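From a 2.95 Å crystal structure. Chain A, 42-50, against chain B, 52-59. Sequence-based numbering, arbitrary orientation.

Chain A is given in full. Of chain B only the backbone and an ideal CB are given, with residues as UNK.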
# COMPACT_ATOMS: atom_id res chain seq x y z
N THR A 42 37.95 11.39 9.39
CA THR A 42 38.08 12.10 8.11
C THR A 42 38.48 13.55 8.29
O THR A 42 38.05 14.19 9.25
CB THR A 42 36.81 12.02 7.33
OG1 THR A 42 35.76 12.59 8.11
CG2 THR A 42 36.50 10.61 6.88
N ILE A 43 39.26 14.08 7.34
CA ILE A 43 39.74 15.46 7.40
C ILE A 43 39.21 16.22 6.17
O ILE A 43 39.34 15.73 5.04
CB ILE A 43 41.31 15.51 7.49
CG1 ILE A 43 41.87 14.73 8.70
CG2 ILE A 43 41.83 16.92 7.48
CD1 ILE A 43 42.09 13.14 8.49
N ALA A 44 38.62 17.41 6.40
CA ALA A 44 38.08 18.23 5.31
C ALA A 44 39.18 18.63 4.35
O ALA A 44 40.24 19.05 4.79
CB ALA A 44 37.39 19.46 5.87
N GLY A 45 38.92 18.44 3.06
CA GLY A 45 39.88 18.73 1.99
C GLY A 45 40.78 17.56 1.65
O GLY A 45 41.41 17.55 0.60
N VAL A 46 40.82 16.55 2.54
CA VAL A 46 41.65 15.36 2.37
C VAL A 46 40.79 14.18 1.93
O VAL A 46 39.89 13.77 2.66
CB VAL A 46 42.47 15.00 3.62
CG1 VAL A 46 43.48 13.92 3.30
CG2 VAL A 46 43.18 16.21 4.18
N ASP A 47 41.11 13.61 0.74
CA ASP A 47 40.45 12.46 0.15
C ASP A 47 40.57 11.24 1.05
O ASP A 47 41.60 11.04 1.70
CB ASP A 47 41.05 12.11 -1.23
CG ASP A 47 40.93 13.18 -2.31
OD1 ASP A 47 40.03 14.05 -2.20
OD2 ASP A 47 41.73 13.12 -3.29
N GLY A 48 39.51 10.45 1.08
CA GLY A 48 39.46 9.23 1.87
C GLY A 48 39.21 9.43 3.35
O GLY A 48 38.87 10.53 3.80
N GLY A 49 39.34 8.33 4.06
CA GLY A 49 39.21 8.23 5.50
C GLY A 49 40.31 7.35 6.05
O GLY A 49 41.08 6.73 5.30
N VAL A 50 40.42 7.32 7.38
CA VAL A 50 41.45 6.54 8.05
C VAL A 50 40.86 5.68 9.16
O VAL A 50 40.22 6.23 10.05
CB VAL A 50 42.61 7.43 8.55
CG1 VAL A 50 43.47 6.73 9.60
CG2 VAL A 50 43.47 7.88 7.38
N UNK B 52 34.10 25.70 0.28
CA UNK B 52 35.22 25.99 1.15
C UNK B 52 36.23 24.87 1.10
O UNK B 52 37.43 25.12 1.16
CB UNK B 52 34.75 26.22 2.59
N UNK B 53 35.75 23.62 0.99
CA UNK B 53 36.55 22.41 0.92
C UNK B 53 35.92 21.42 -0.04
O UNK B 53 34.72 21.48 -0.29
CB UNK B 53 36.71 21.78 2.31
N UNK B 54 36.72 20.51 -0.60
CA UNK B 54 36.29 19.49 -1.54
C UNK B 54 37.21 18.30 -1.34
O UNK B 54 38.43 18.44 -1.38
CB UNK B 54 36.32 19.99 -2.98
N UNK B 55 36.66 17.14 -1.08
CA UNK B 55 37.42 15.91 -0.91
C UNK B 55 36.61 14.71 -1.37
O UNK B 55 35.38 14.71 -1.36
CB UNK B 55 37.84 15.74 0.55
N UNK B 56 37.31 13.68 -1.76
CA UNK B 56 36.72 12.42 -2.16
C UNK B 56 36.43 11.62 -0.91
O UNK B 56 37.35 11.35 -0.13
CB UNK B 56 37.63 11.65 -3.11
N UNK B 57 35.17 11.20 -0.70
CA UNK B 57 34.90 10.33 0.47
C UNK B 57 35.56 8.95 0.32
O UNK B 57 35.96 8.56 -0.77
CB UNK B 57 33.39 10.16 0.66
N UNK B 58 35.70 8.20 1.41
CA UNK B 58 36.23 6.85 1.34
C UNK B 58 35.20 5.98 0.60
O UNK B 58 34.03 6.37 0.53
CB UNK B 58 36.53 6.30 2.74
N UNK B 59 35.62 4.85 0.02
CA UNK B 59 34.72 4.01 -0.76
C UNK B 59 34.13 2.87 0.01
O UNK B 59 34.85 2.22 0.78
CB UNK B 59 35.45 3.45 -1.98

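Chain A passes chain B as an irregular segment, opening with a type II turn from Ile A43 to Val A46 that is closed by the bond from Val A46 N to Ile A43 O (3.0 Å). Chain B enters as a strand through position 55 and continues as loop.

At position 52 nothing of chain A lies within 5.5 Å of the ideal CB, so this contact sets no preference. The residue is Thr B52, whose hydroxyl is hydrogen-bonded elsewhere in the structure.

Position 53 points toward the turn, its ideal CB 4.1 Å from Gly A45 N and 4.3 Å from Ala A44 CB. The extended backbone and the small, partly apolar surface would suit a beta-branched residue such as threonine or valine, or alanine. Thr B53 is found, in the p rotamer; its CG2 lies 4.1 Å from Ala A44 CB, a methyl-to-methyl contact.

Position 54 points away, as expected of alternation along a strand, and would take almost any polar or long side chain. It is Glu B54, which meets chain A through its backbone, its O lying 3.7 Å from Gly A45 CA.

Position 55 again points toward chain A, and closely: the ideal CB is 3.5 Å from Val A46 O, 3.6 Å from Gly A45 C and 3.9 Å from Asp A47 OD1. So near a backbone, a small residue fits best: alanine, serine or perhaps glycine. Ser B55 occupies it, with OG 3.6 Å from Gly A45 N, a contact rather than a hydrogen bond.

At position 56 the backbone does the main work. Its N donates to Asp A47 OD1 (2.8 Å), and its O accepts from Gly A48 N (2.6 Å). The need for an N-H excludes proline; the sideways CB, 3.5 Å from Asp A47 OD1, otherwise leaves a wide choice. The residue is Leu B56, and its CB approaches Asp A47 OD1 to 3.4 Å.

Position 57 points away, and its N is not called upon by chain A; phi of -67° admits proline, and Pro B57 is found.

Position 58 lies sideways beside two glycines, its ideal CB 3.7 Å from Gly A49 N and 4.2 Å from Gly A48 C. A small residue, alanine or serine, would pack well here. Ala B58 places its CB 3.8 Å from Gly A49 N.

Position 59 is beyond reach of chain A, and the contact does not constrain it. Arg B59 is hydrogen-bonded elsewhere in the structure.

Chain B 52-59: TTESLPAR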
# COMPACT_ATOMS: atom_id res chain seq x y z
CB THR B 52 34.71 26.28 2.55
OG1 THR B 52 34.03 25.13 3.06
CG2 THR B 52 33.77 27.46 2.58
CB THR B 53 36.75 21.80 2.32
OG1 THR B 53 35.53 21.89 3.08
CG2 THR B 53 37.94 22.41 3.06
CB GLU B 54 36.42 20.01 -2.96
CG GLU B 54 35.22 19.81 -3.84
CD GLU B 54 35.46 20.13 -5.30
OE1 GLU B 54 36.22 19.38 -5.96
OE2 GLU B 54 34.87 21.11 -5.79
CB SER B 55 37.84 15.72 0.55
OG SER B 55 36.79 15.98 1.47
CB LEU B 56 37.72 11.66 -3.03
CG LEU B 56 37.46 11.55 -4.52
CD1 LEU B 56 36.85 12.82 -5.13
CD2 LEU B 56 38.70 11.20 -5.21
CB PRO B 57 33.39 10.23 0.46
CG PRO B 57 33.02 10.39 -0.96
CD PRO B 57 33.96 11.40 -1.51
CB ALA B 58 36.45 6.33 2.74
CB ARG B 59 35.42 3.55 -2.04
CG ARG B 59 34.70 2.57 -2.92
CD ARG B 59 35.51 2.34 -4.19
NE ARG B 59 34.72 2.76 -5.34
CZ ARG B 59 35.18 3.49 -6.34
NH1 ARG B 59 36.45 3.85 -6.38
NH2 ARG B 59 34.37 3.85 -7.34
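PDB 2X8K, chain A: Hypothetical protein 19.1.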